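Local coordinates for protein inosine-uridine nucleoside N-ribohydrolase (Xanthomonas oryzae pv. oryzae, PDB 4KL0) that binds calcium and resembles nucleoside N-ribohydrolases, enzymes that cleave N-glycosidic bonds, although its own function is not firmly known, at residues Ile175-Gly179 against Tyr317-Thr321; Ile48-Leu52 against Leu322-Leu326; Asp29-Asp35 against Leu146-Ala152; Val63-Leu67 against Ala152-Asp156; Leu332-Thr337 against Glu354-Lys360. All coordinates share one frame; numbering follows the deposited sequence.

Contact 1 (Ile175-Gly179 against Tyr317-Thr321). With CA (calcium ion), chain B.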
# COMPACT_ATOMS: atom_id res chain seq x y z
N ILE A 175 -1.30 4.19 13.38
CA ILE A 175 -0.96 3.03 12.53
C ILE A 175 -2.15 2.88 11.58
O ILE A 175 -3.29 2.70 12.01
CB ILE A 175 -0.79 1.73 13.32
CG1 ILE A 175 0.32 1.86 14.35
CG2 ILE A 175 -0.56 0.55 12.34
CD1 ILE A 175 0.47 0.65 15.27
N THR A 176 -1.88 2.91 10.28
CA THR A 176 -2.95 2.84 9.29
C THR A 176 -2.68 1.60 8.46
O THR A 176 -1.54 1.38 8.03
CB THR A 176 -2.92 4.07 8.31
OG1 THR A 176 -2.95 5.28 9.09
CG2 THR A 176 -4.12 4.12 7.38
N ILE A 177 -3.69 0.77 8.30
CA ILE A 177 -3.44 -0.60 7.80
C ILE A 177 -4.44 -0.91 6.69
O ILE A 177 -5.64 -0.59 6.82
CB ILE A 177 -3.72 -1.68 8.92
CG1 ILE A 177 -2.83 -1.42 10.13
CG2 ILE A 177 -3.53 -3.13 8.37
CD1 ILE A 177 -3.25 -2.30 11.38
N MET A 178 -3.99 -1.55 5.62
CA MET A 178 -4.88 -2.04 4.59
C MET A 178 -5.23 -3.46 5.03
O MET A 178 -4.42 -4.39 4.92
CB MET A 178 -4.11 -2.06 3.23
CG MET A 178 -4.97 -2.22 1.97
SD MET A 178 -5.76 -3.89 1.72
CE MET A 178 -7.50 -3.33 1.85
N GLY A 179 -6.41 -3.61 5.61
CA GLY A 179 -6.61 -4.81 6.41
C GLY A 179 -8.10 -5.08 6.54
O GLY A 179 -8.84 -4.85 5.61
N TYR A 317 -5.73 -0.39 -3.54
CA TYR A 317 -5.95 -0.50 -2.12
C TYR A 317 -4.88 0.20 -1.33
O TYR A 317 -5.14 0.93 -0.40
CB TYR A 317 -5.91 -1.99 -1.69
CG TYR A 317 -6.81 -2.89 -2.50
CD1 TYR A 317 -8.16 -2.99 -2.20
CD2 TYR A 317 -6.29 -3.65 -3.55
CE1 TYR A 317 -9.00 -3.83 -2.95
CE2 TYR A 317 -7.11 -4.48 -4.31
CZ TYR A 317 -8.45 -4.56 -4.00
OH TYR A 317 -9.27 -5.41 -4.75
N ASP A 318 -3.64 -0.05 -1.71
CA ASP A 318 -2.56 0.49 -0.91
C ASP A 318 -2.38 2.02 -1.05
O ASP A 318 -2.08 2.70 -0.04
CB ASP A 318 -1.26 -0.26 -1.24
CG ASP A 318 -1.29 -1.70 -0.79
OD1 ASP A 318 -2.19 -2.11 -0.04
OD2 ASP A 318 -0.38 -2.48 -1.15
N PRO A 319 -2.53 2.57 -2.25
CA PRO A 319 -2.42 4.03 -2.34
C PRO A 319 -3.50 4.70 -1.53
O PRO A 319 -3.20 5.71 -0.89
CB PRO A 319 -2.69 4.28 -3.82
CG PRO A 319 -2.10 3.10 -4.48
CD PRO A 319 -2.48 1.93 -3.59
N LEU A 320 -4.71 4.16 -1.52
CA LEU A 320 -5.74 4.76 -0.70
C LEU A 320 -5.40 4.68 0.78
O LEU A 320 -5.77 5.57 1.55
CB LEU A 320 -7.08 4.09 -0.95
CG LEU A 320 -7.66 4.49 -2.31
CD1 LEU A 320 -8.83 3.51 -2.70
CD2 LEU A 320 -8.21 5.92 -2.27
N THR A 321 -4.75 3.61 1.20
CA THR A 321 -4.34 3.46 2.62
C THR A 321 -3.39 4.58 3.01
O THR A 321 -3.53 5.18 4.07
CB THR A 321 -3.72 2.07 2.84
OG1 THR A 321 -4.71 1.10 2.48
CG2 THR A 321 -3.32 1.85 4.27
CA CA B . 0.53 -4.62 -0.65
O HOH W 1 -2.03 -4.62 0.21
O HOH W 2 -0.90 -5.37 -2.54
O HOH W 3 -0.28 -6.99 0.06

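Contact 2 (Ile48-Leu52 against Leu322-Leu326)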
# COMPACT_ATOMS: atom_id res chain seq x y z
N ILE A 48 2.95 7.63 -5.61
CA ILE A 48 2.31 8.77 -4.97
C ILE A 48 3.03 9.30 -3.75
O ILE A 48 2.95 10.50 -3.50
CB ILE A 48 0.85 8.59 -4.66
CG1 ILE A 48 0.62 7.57 -3.57
CG2 ILE A 48 0.06 8.17 -5.95
CD1 ILE A 48 -0.79 7.65 -2.97
N ALA A 49 3.75 8.45 -3.00
CA ALA A 49 4.55 8.94 -1.87
C ALA A 49 5.63 9.89 -2.35
O ALA A 49 5.96 10.84 -1.63
CB ALA A 49 5.17 7.81 -1.08
N LYS A 50 6.22 9.64 -3.52
CA LYS A 50 7.22 10.58 -4.03
C LYS A 50 6.67 11.99 -4.14
O LYS A 50 7.34 12.93 -3.70
CB LYS A 50 7.76 10.14 -5.40
CG LYS A 50 8.46 11.21 -6.19
CD LYS A 50 9.69 11.73 -5.46
CE LYS A 50 10.27 12.88 -6.32
NZ LYS A 50 10.26 12.52 -7.80
N GLN A 51 5.45 12.13 -4.68
CA GLN A 51 4.88 13.46 -4.83
C GLN A 51 4.50 14.03 -3.47
O GLN A 51 4.65 15.22 -3.21
CB GLN A 51 3.67 13.45 -5.76
CG GLN A 51 3.15 14.86 -6.02
CD GLN A 51 4.13 15.74 -6.73
OE1 GLN A 51 5.06 15.28 -7.44
NE2 GLN A 51 3.93 17.04 -6.55
N LEU A 52 3.96 13.19 -2.59
CA LEU A 52 3.61 13.67 -1.28
C LEU A 52 4.85 14.13 -0.52
O LEU A 52 4.76 15.07 0.27
CB LEU A 52 2.81 12.61 -0.50
CG LEU A 52 1.43 12.42 -1.10
CD1 LEU A 52 0.91 11.03 -0.62
CD2 LEU A 52 0.41 13.55 -0.75
N LEU A 322 -2.42 4.84 2.14
CA LEU A 322 -1.52 5.96 2.37
C LEU A 322 -2.26 7.30 2.42
O LEU A 322 -1.99 8.11 3.36
CB LEU A 322 -0.40 5.96 1.31
CG LEU A 322 0.55 7.17 1.49
CD1 LEU A 322 1.26 7.06 2.82
CD2 LEU A 322 1.57 7.22 0.38
N LEU A 323 -3.20 7.52 1.52
CA LEU A 323 -3.99 8.75 1.54
C LEU A 323 -4.76 8.83 2.85
O LEU A 323 -4.90 9.91 3.45
CB LEU A 323 -4.91 8.85 0.33
CG LEU A 323 -4.19 8.98 -1.04
CD1 LEU A 323 -5.21 9.24 -2.15
CD2 LEU A 323 -3.18 10.13 -1.05
N ALA A 324 -5.22 7.68 3.34
CA ALA A 324 -5.95 7.67 4.61
C ALA A 324 -5.08 7.93 5.84
O ALA A 324 -5.61 8.29 6.91
CB ALA A 324 -6.75 6.32 4.75
N ALA A 325 -3.74 7.77 5.71
CA ALA A 325 -2.79 7.87 6.79
C ALA A 325 -2.34 9.29 7.06
O ALA A 325 -1.75 9.53 8.13
CB ALA A 325 -1.53 7.01 6.46
N LEU A 326 -2.51 10.17 6.08
CA LEU A 326 -2.05 11.57 6.21
C LEU A 326 -3.27 12.46 6.43
O LEU A 326 -4.25 12.38 5.66
CB LEU A 326 -1.34 12.02 4.92
CG LEU A 326 -0.22 11.13 4.38
CD1 LEU A 326 0.26 11.56 2.98
CD2 LEU A 326 0.98 11.04 5.32

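Contact 3 (Asp29-Asp35 against Leu146-Ala152). With CA (calcium ion), chain B.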
# COMPACT_ATOMS: atom_id res chain seq x y z
N ASP A 29 7.29 12.09 9.23
CA ASP A 29 8.20 10.99 8.94
C ASP A 29 7.41 9.68 8.96
O ASP A 29 6.57 9.49 9.87
CB ASP A 29 9.34 10.91 9.96
CG ASP A 29 10.49 11.83 9.60
OD1 ASP A 29 10.37 12.57 8.60
OD2 ASP A 29 11.54 11.80 10.30
N THR A 30 7.67 8.81 7.98
CA THR A 30 6.79 7.65 7.72
C THR A 30 7.56 6.37 7.64
O THR A 30 8.59 6.31 6.95
CB THR A 30 5.98 7.87 6.41
OG1 THR A 30 5.12 9.02 6.54
CG2 THR A 30 5.13 6.64 6.07
N LEU A 31 7.07 5.34 8.34
CA LEU A 31 7.62 3.96 8.31
C LEU A 31 6.60 3.10 7.52
O LEU A 31 5.38 3.09 7.88
CB LEU A 31 7.75 3.37 9.72
CG LEU A 31 8.39 4.36 10.71
CD1 LEU A 31 8.38 3.72 12.14
CD2 LEU A 31 9.78 4.71 10.29
N LEU A 32 7.08 2.45 6.46
CA LEU A 32 6.21 1.70 5.54
C LEU A 32 6.57 0.22 5.58
O LEU A 32 7.75 -0.17 5.52
CB LEU A 32 6.37 2.30 4.14
CG LEU A 32 5.53 1.73 3.02
CD1 LEU A 32 4.04 2.00 3.31
CD2 LEU A 32 5.88 2.39 1.64
N PHE A 33 5.53 -0.63 5.63
CA PHE A 33 5.68 -2.09 5.65
C PHE A 33 4.95 -2.62 4.42
O PHE A 33 3.77 -2.32 4.24
CB PHE A 33 5.03 -2.64 6.93
CG PHE A 33 5.63 -2.06 8.17
CD1 PHE A 33 6.62 -2.76 8.86
CD2 PHE A 33 5.18 -0.84 8.64
CE1 PHE A 33 7.22 -2.16 10.02
CE2 PHE A 33 5.78 -0.25 9.79
CZ PHE A 33 6.79 -0.98 10.47
N THR A 34 5.66 -3.30 3.51
CA THR A 34 5.17 -3.45 2.12
C THR A 34 5.68 -4.73 1.45
O THR A 34 6.63 -5.35 1.94
CB THR A 34 5.66 -2.23 1.35
OG1 THR A 34 5.27 -2.28 -0.03
CG2 THR A 34 7.16 -2.10 1.41
N ASP A 35 4.97 -5.19 0.42
CA ASP A 35 5.26 -6.49 -0.24
C ASP A 35 5.14 -6.31 -1.75
O ASP A 35 4.26 -6.88 -2.38
CB ASP A 35 4.32 -7.60 0.26
CG ASP A 35 2.82 -7.25 0.12
OD1 ASP A 35 2.49 -6.12 -0.33
OD2 ASP A 35 1.97 -8.15 0.42
N LEU A 146 6.15 9.76 14.50
CA LEU A 146 6.17 9.23 13.11
C LEU A 146 4.85 8.51 12.85
O LEU A 146 4.12 8.12 13.79
CB LEU A 146 7.31 8.24 12.95
CG LEU A 146 8.76 8.76 12.98
CD1 LEU A 146 9.27 8.85 14.39
CD2 LEU A 146 9.72 7.95 12.15
N GLY A 147 4.52 8.34 11.57
CA GLY A 147 3.38 7.51 11.21
C GLY A 147 3.82 6.14 10.71
O GLY A 147 4.90 6.00 10.15
N MET A 148 3.02 5.11 10.97
CA MET A 148 3.35 3.75 10.46
C MET A 148 2.25 3.41 9.48
O MET A 148 1.07 3.60 9.75
CB MET A 148 3.32 2.67 11.57
CG MET A 148 4.53 2.65 12.56
SD MET A 148 4.36 1.47 14.02
CE MET A 148 4.15 -0.12 13.18
N VAL A 149 2.64 2.96 8.30
CA VAL A 149 1.65 2.60 7.28
C VAL A 149 1.88 1.15 6.86
O VAL A 149 3.01 0.76 6.45
CB VAL A 149 1.81 3.54 6.08
CG1 VAL A 149 0.83 3.09 5.00
CG2 VAL A 149 1.51 5.03 6.50
N VAL A 150 0.84 0.34 7.00
CA VAL A 150 0.99 -1.12 6.74
C VAL A 150 0.20 -1.48 5.52
O VAL A 150 -1.02 -1.38 5.50
CB VAL A 150 0.51 -1.91 7.97
CG1 VAL A 150 0.55 -3.41 7.69
CG2 VAL A 150 1.31 -1.46 9.21
N ILE A 151 0.91 -1.90 4.45
CA ILE A 151 0.24 -2.28 3.22
C ILE A 151 0.71 -3.67 2.84
O ILE A 151 0.72 -3.97 1.67
CB ILE A 151 0.51 -1.27 2.09
CG1 ILE A 151 2.00 -0.96 1.90
CG2 ILE A 151 -0.23 0.07 2.42
CD1 ILE A 151 2.32 -0.09 0.69
N ALA A 152 0.97 -4.52 3.82
CA ALA A 152 1.37 -5.91 3.62
C ALA A 152 1.20 -6.65 4.90
O ALA A 152 0.64 -6.07 5.83
CB ALA A 152 2.89 -6.00 3.19
CA CA B . 0.53 -4.62 -0.65
O HOH W 3 -0.28 -6.99 0.06
O HOH W 1 -2.03 -4.62 0.21
O HOH W 2 -0.90 -5.37 -2.54

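Contact 4 (Val63-Leu67 against Ala152-Asp156)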
# COMPACT_ATOMS: atom_id res chain seq x y z
N VAL A 63 11.66 1.62 4.95
CA VAL A 63 10.71 0.67 4.39
C VAL A 63 11.18 -0.74 4.72
O VAL A 63 12.35 -1.10 4.48
CB VAL A 63 10.66 0.88 2.86
CG1 VAL A 63 9.76 -0.13 2.21
CG2 VAL A 63 10.17 2.28 2.55
N VAL A 64 10.32 -1.56 5.30
CA VAL A 64 10.70 -2.94 5.59
C VAL A 64 9.77 -3.86 4.77
O VAL A 64 8.57 -3.66 4.72
CB VAL A 64 10.60 -3.26 7.07
CG1 VAL A 64 10.97 -4.69 7.31
CG2 VAL A 64 11.55 -2.30 7.88
N VAL A 65 10.36 -4.81 4.08
CA VAL A 65 9.65 -5.57 3.01
C VAL A 65 9.39 -7.01 3.48
O VAL A 65 10.30 -7.71 4.00
CB VAL A 65 10.54 -5.60 1.74
CG1 VAL A 65 9.96 -6.49 0.68
CG2 VAL A 65 10.73 -4.16 1.20
N THR A 66 8.17 -7.50 3.22
CA THR A 66 7.81 -8.85 3.64
C THR A 66 7.26 -9.62 2.44
O THR A 66 7.36 -9.14 1.32
CB THR A 66 6.84 -8.80 4.87
OG1 THR A 66 6.63 -10.10 5.44
CG2 THR A 66 5.46 -8.20 4.51
N LEU A 67 6.78 -10.85 2.69
CA LEU A 67 6.09 -11.79 1.79
C LEU A 67 7.09 -12.66 1.02
O LEU A 67 7.80 -12.16 0.13
CB LEU A 67 5.10 -11.09 0.79
CG LEU A 67 4.19 -12.06 0.04
CD1 LEU A 67 3.06 -12.58 0.99
CD2 LEU A 67 3.51 -11.24 -1.06
N ALA A 152 0.97 -4.52 3.82
CA ALA A 152 1.37 -5.91 3.62
C ALA A 152 1.20 -6.65 4.90
O ALA A 152 0.64 -6.07 5.83
CB ALA A 152 2.89 -6.00 3.19
N GLY A 153 1.74 -7.88 4.99
CA GLY A 153 1.65 -8.68 6.21
C GLY A 153 2.39 -7.98 7.33
O GLY A 153 3.25 -7.09 7.12
N MET A 154 2.07 -8.38 8.56
CA MET A 154 2.44 -7.57 9.68
C MET A 154 3.55 -8.20 10.53
O MET A 154 3.78 -7.71 11.64
CB MET A 154 1.19 -7.32 10.53
CG MET A 154 0.42 -6.10 9.97
SD MET A 154 -1.40 -6.06 10.21
CE MET A 154 -1.90 -6.73 8.65
N THR A 155 4.30 -9.17 9.99
CA THR A 155 5.41 -9.79 10.78
C THR A 155 6.35 -8.73 11.37
O THR A 155 6.70 -8.74 12.57
CB THR A 155 6.21 -10.66 9.83
OG1 THR A 155 5.33 -11.62 9.23
CG2 THR A 155 7.38 -11.33 10.53
N ASP A 156 6.80 -7.81 10.52
CA ASP A 156 7.76 -6.77 10.96
C ASP A 156 7.12 -5.62 11.73
O ASP A 156 7.75 -5.07 12.68
CB ASP A 156 8.55 -6.26 9.76
CG ASP A 156 9.14 -7.41 9.00
OD1 ASP A 156 9.96 -8.15 9.59
OD2 ASP A 156 8.78 -7.64 7.85
O HOH W 4 7.34 -5.67 6.60
O HOH W 5 8.87 -10.26 6.90
O HOH W 6 4.30 -10.38 7.06

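Contact 5 (Leu332-Thr337 against Glu354-Lys360)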
# COMPACT_ATOMS: atom_id res chain seq x y z
N LEU A 332 -9.56 15.47 3.01
CA LEU A 332 -10.10 15.73 1.70
C LEU A 332 -11.07 14.63 1.24
O LEU A 332 -12.05 14.92 0.53
CB LEU A 332 -8.93 15.81 0.72
CG LEU A 332 -8.87 16.89 -0.35
CD1 LEU A 332 -9.00 18.25 0.29
CD2 LEU A 332 -7.56 16.75 -1.13
N LEU A 333 -10.79 13.37 1.58
CA LEU A 333 -11.46 12.27 0.89
C LEU A 333 -12.33 11.41 1.79
O LEU A 333 -13.26 10.75 1.28
CB LEU A 333 -10.41 11.34 0.22
CG LEU A 333 -9.42 12.00 -0.75
CD1 LEU A 333 -8.43 10.92 -1.18
CD2 LEU A 333 -10.11 12.60 -1.97
N PHE A 334 -12.02 11.35 3.08
CA PHE A 334 -12.59 10.32 3.94
C PHE A 334 -13.25 10.85 5.20
O PHE A 334 -12.91 11.90 5.74
CB PHE A 334 -11.52 9.32 4.41
CG PHE A 334 -10.68 8.75 3.32
CD1 PHE A 334 -11.18 7.84 2.41
CD2 PHE A 334 -9.30 9.07 3.25
CE1 PHE A 334 -10.37 7.34 1.41
CE2 PHE A 334 -8.48 8.50 2.28
CZ PHE A 334 -9.01 7.67 1.35
N GLN A 335 -14.21 10.07 5.69
CA GLN A 335 -14.82 10.33 6.98
C GLN A 335 -14.83 9.00 7.73
O GLN A 335 -15.86 8.30 7.73
CB GLN A 335 -16.24 10.81 6.73
CG GLN A 335 -17.00 11.27 7.92
CD GLN A 335 -18.45 11.65 7.52
OE1 GLN A 335 -18.66 12.43 6.57
NE2 GLN A 335 -19.44 11.05 8.22
N PRO A 336 -13.69 8.61 8.34
CA PRO A 336 -13.54 7.31 9.02
C PRO A 336 -14.60 7.15 10.10
O PRO A 336 -15.01 8.12 10.74
CB PRO A 336 -12.15 7.41 9.67
CG PRO A 336 -11.39 8.34 8.73
CD PRO A 336 -12.44 9.39 8.37
N THR A 337 -15.05 5.91 10.31
CA THR A 337 -16.06 5.63 11.34
C THR A 337 -15.41 5.03 12.60
O THR A 337 -14.65 4.06 12.53
CB THR A 337 -17.15 4.65 10.75
OG1 THR A 337 -17.82 5.29 9.64
CG2 THR A 337 -18.16 4.20 11.83
N GLU A 354 -17.39 5.39 3.97
CA GLU A 354 -16.43 6.34 4.51
C GLU A 354 -15.59 7.01 3.43
O GLU A 354 -14.90 7.97 3.72
CB GLU A 354 -15.51 5.63 5.51
CG GLU A 354 -16.17 5.21 6.82
CD GLU A 354 -17.11 3.99 6.66
OE1 GLU A 354 -16.91 3.11 5.78
OE2 GLU A 354 -18.09 3.93 7.44
N VAL A 355 -15.56 6.48 2.21
CA VAL A 355 -14.97 7.20 1.09
C VAL A 355 -16.02 8.15 0.55
O VAL A 355 -16.84 7.77 -0.26
CB VAL A 355 -14.52 6.24 -0.04
CG1 VAL A 355 -13.82 7.03 -1.18
CG2 VAL A 355 -13.57 5.19 0.55
N VAL A 356 -15.98 9.40 1.01
CA VAL A 356 -17.07 10.35 0.72
C VAL A 356 -16.87 11.13 -0.59
O VAL A 356 -17.85 11.65 -1.20
CB VAL A 356 -17.34 11.25 1.92
CG1 VAL A 356 -17.84 10.39 3.11
CG2 VAL A 356 -16.09 12.03 2.30
N ARG A 357 -15.63 11.18 -1.07
CA ARG A 357 -15.33 11.82 -2.34
C ARG A 357 -14.56 10.93 -3.32
O ARG A 357 -13.41 11.22 -3.65
CB ARG A 357 -14.54 13.15 -2.14
CG ARG A 357 -15.14 14.16 -1.12
CD ARG A 357 -16.40 14.85 -1.65
NE ARG A 357 -16.96 15.83 -0.70
CZ ARG A 357 -18.22 15.81 -0.25
NH1 ARG A 357 -19.07 14.86 -0.67
NH2 ARG A 357 -18.64 16.73 0.61
N PRO A 358 -15.22 9.88 -3.86
CA PRO A 358 -14.48 8.94 -4.70
C PRO A 358 -13.99 9.49 -6.03
O PRO A 358 -12.93 9.03 -6.48
CB PRO A 358 -15.47 7.78 -4.91
CG PRO A 358 -16.79 8.40 -4.72
CD PRO A 358 -16.65 9.53 -3.77
N GLU A 359 -14.70 10.42 -6.68
CA GLU A 359 -14.18 10.90 -7.97
C GLU A 359 -12.99 11.82 -7.71
O GLU A 359 -12.03 11.84 -8.49
CB GLU A 359 -15.24 11.58 -8.87
CG GLU A 359 -14.69 12.16 -10.21
CD GLU A 359 -13.85 11.18 -11.09
OE1 GLU A 359 -12.79 11.64 -11.60
OE2 GLU A 359 -14.25 10.00 -11.31
N LYS A 360 -13.02 12.52 -6.58
CA LYS A 360 -11.87 13.31 -6.19
C LYS A 360 -10.67 12.42 -5.79
O LYS A 360 -9.54 12.74 -6.09
CB LYS A 360 -12.21 14.28 -5.05
CG LYS A 360 -11.01 15.15 -4.61
CD LYS A 360 -11.40 16.56 -4.36
CE LYS A 360 -12.08 16.77 -3.05
NZ LYS A 360 -12.53 18.21 -2.99

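Contact 1 (Ile175-Gly179 against Tyr317-Thr321)
Met178 lays its side chain over the first turn of helix 317-325, where it meets Tyr317, Asp318 and Thr321. Its CG stands anti to the backbone N (chi1 -166°), which carries the chain from the strand to the helix, and bends at the next two torsions bring the sulfur and methyl beside Tyr317. SD sits 5.3 Å from the centroid of the Tyr317 ring and 47° off its normal, an oblique Met-aromatic contact, while Met178 CG reaches Tyr317 CB at 3.8 Å. The phenol end leads away and its hydroxyl bonds to Asn315.

Asp318 and Thr321 each cross the methionine at about a right angle, with Asp318 OD1 3.4 Å from Met178 CG and Thr321 OG1 3.3 Å from Met178 CB. Thr321 OG1 turns back to donate to Tyr317 O (2.9 Å) from above the carbonyl plane, on the face opposite that used by Thr321 N. Its rotation thus fixed, Thr321 presents CG2 to the strand, 3.9 Å from Thr176 CG2.

The carboxylate of Asp318 divides its work: OD2 binds the calcium ion at 2.4 Å, and OD1 accepts from a water that is itself a calcium ligand. Strand and helix run nearly antiparallel (163°), packed against each other in a Rossmann-like fold, and Asp318 joins Asp35, Asp42 and Ile151 in the calcium site, as in nucleoside hydrolases.

Contact 2 (Ile48-Leu52 against Leu322-Leu326)
Leu322 and Leu52 point at each other tip to tip between helices 317-325 and 41-54, a wholly apolar helix-helix contact in the layer that flanks the central sheet of this Rossmann-like fold. The dense part centres on Leu52 CD1, which touches both Leu326 CD1 and Leu322 CD2, the latter at 4.0 Å. Leu322 CD2 also lies 3.9 Å from Ala49 CB, with Ile48 CG1 slightly farther off. Leu322 holds its CG anti to the backbone N (chi1 178°), which stretches the branch across the gap to the other helix. Ile48 slides past Leu322 in the opposite direction and crosses Leu323 at about a right angle, where Ile48 CD1 meets Leu323 CD2 at 3.9 Å.

The backbones are more loosely set, the nearest pair of CA atoms being Ala49 and Leu322 at 8.0 Å, and no hydrogen bond joins the segments. On the far side of helix 41-54, the partly exposed Lys50 turns its back on the interface, and its NZ bonds to Leu87 O. The buried margins are closed by other elements: Leu58 of strand 58-65 touches Leu52, Leu322 and Leu326, and helix 358-372 packs on Ile48 and Leu323. Within the packed part the shortest approach joins two methyls, Leu52 CD1 and Leu326 CD1, at 3.7 Å.

Contact 3 (Asp29-Asp35 against Leu146-Ala152)
Leu31 and Phe33 bond through their backbones to Gly147, Val149 and Ile151, zipping two parallel strands together. Five hydrogen bonds alternate in direction along the pair, from Gly147 N to Asp29 O (2.9 Å) up to Ile151 N to Phe33 O (2.9 Å); the bond from Leu31 N to Gly147 O is nearly straight, 173° at the hydrogen. CA-H...O contacts, such as Met148 CA to Leu31 O at 3.3 Å, fill in between them.

The apolar contacts divide between two faces. On one, Phe33 holds CG anti to its carbonyl carbon (chi1 -58°), bringing the ring alongside the Met148 methyl, CE2 to CE 3.8 Å; Val150 CG2 approaches the ring obliquely, and Leu31 CD2 touches Leu146 CD2 at 3.7 Å. On the other, Leu32 CD1 touches both Val149 CG1 and Ile151 CD1. The Phe33 ring also turns its edge to the backbone oxygen Val149 O, which lies in its plane.

Beyond the paired residues both segments supply calcium ligands, Asp35 OD1 (2.5 Å) and the carbonyl Ile151 O (2.4 Å), while Asp35 OD2 accepts from a calcium-bound water. Ala152 CB packs against Asp35 CG at 3.3 Å. Thr34 OG1 bonds to Asp42, another calcium ligand.

Within the sheet, strand 28-34 is flanked by 58-65 and strand 146-150 by 172-178; helices 133-141 and 155-163 cover the face of Leu31 and Phe33, and helix 317-325 reaches Val149 on the other.

Contact 4 (Val63-Leu67 against Ala152-Asp156)
Thr66 sets its methyl against the turn that leads into helix 155-163, CG2 lying 3.6 Å from Ala152 CB and 3.6 Å from Gly153 O. This is a strand-end contact of the Rossmann-like fold: the segment 63-67 leaves strand 58-65 just where the chain that has left strand 146-150 enters its helix. The threonine OG1 stands anti to the backbone N (chi1 -171°), leaving CG2 in the crowded position between N and carbonyl carbon; methyl and hydroxyl therefore serve different partners.

Two residues earlier, on the same side of the strand, Val64 meets Asp156. Val64 CG1 packs obliquely on the carboxylate carbon, Asp156 CG, at 3.7 Å, and Asp156 OD2 also passes Thr66 CB.

No direct hydrogen bond links the segments; the polar atoms are joined through water. One water donates to both Val64 O and Asp156 OD2, tying a strand carbonyl to the helix. A second accepts from Thr66 OG1 and donates to Asp156 OD2, so this one oxygen takes two water hydrogens, while Asp156 OD1 accepts from Gln98 N. Such an array would be expected to stabilise the buried carboxylate as a charged group. Thr155 OG1, which also bonds to Asp203, belongs to the third bridge: its water donates to Thr155 OG1 at 2.7 Å and to Thr66 OG1 at 2.9 Å.

Contact 5 (Leu332-Thr337 against Glu354-Lys360)
Phe334 and Val355 pair their backbones in a single beta bridge, their CA atoms 4.8 Å apart, where one segment leaves helix 327-333 and the other approaches helix 358-372. Gln335 N donates to Glu354 O at 3.0 Å, in the carbonyl plane. Leu333 O takes Val356 N at 3.0 Å and, weakly, Arg357 N, so a carbonyl at the end of one helix is held by the residues just before the next.

The side chains extend this grip at both ends. Thr337 OG1 donates to Glu354 OE2 at 2.6 Å, meeting the anti side of the oxygen 19° out of the carboxylate plane; the bend of Glu354 at chi2 (73°) folds its chain over Gln335 O to get there, and OE1 accepts from Gly351 N. In the middle, the Phe334 ring has Leu333 CB over one face and meets Glu354 O and Val355 CG2 at its edge, in plane. Toward helix 358-372, the Leu333 side chain crosses that of Lys360 obliquely, its CD2 3.8 Å from Lys360 CG, and the ammonium forms a salt bridge with Glu18.

Phe334 continues inward onto Leu320, Leu323 and Ala324 of helix 317-325 and onto Val350 of strand 347-350, while helix 10-20 borders Leu332 and Lys360.

How the contacts relate
Contacts 1 to 4 are buried, whereas contact 5 is only partly buried, its centre about 17 Å from that of the chain. Contacts 1 and 3 occupy neighbouring strands and share the calcium ion with its three waters, so metal ligands accompany their packing. Contact 4 shares Ala152 with contact 3 and continues the same sheet, but it replaces direct bonds by water bridges. Helix 317-325 serves contacts 1 and 2: its start faces the metal, and its C-terminal part, with Leu326 just beyond, makes a purely apolar interface. Contact 5 follows that helix in the chain and touches it through Phe334; backbone hydrogen bonds and a threonine-carboxylate bond characterise this more peripheral contact.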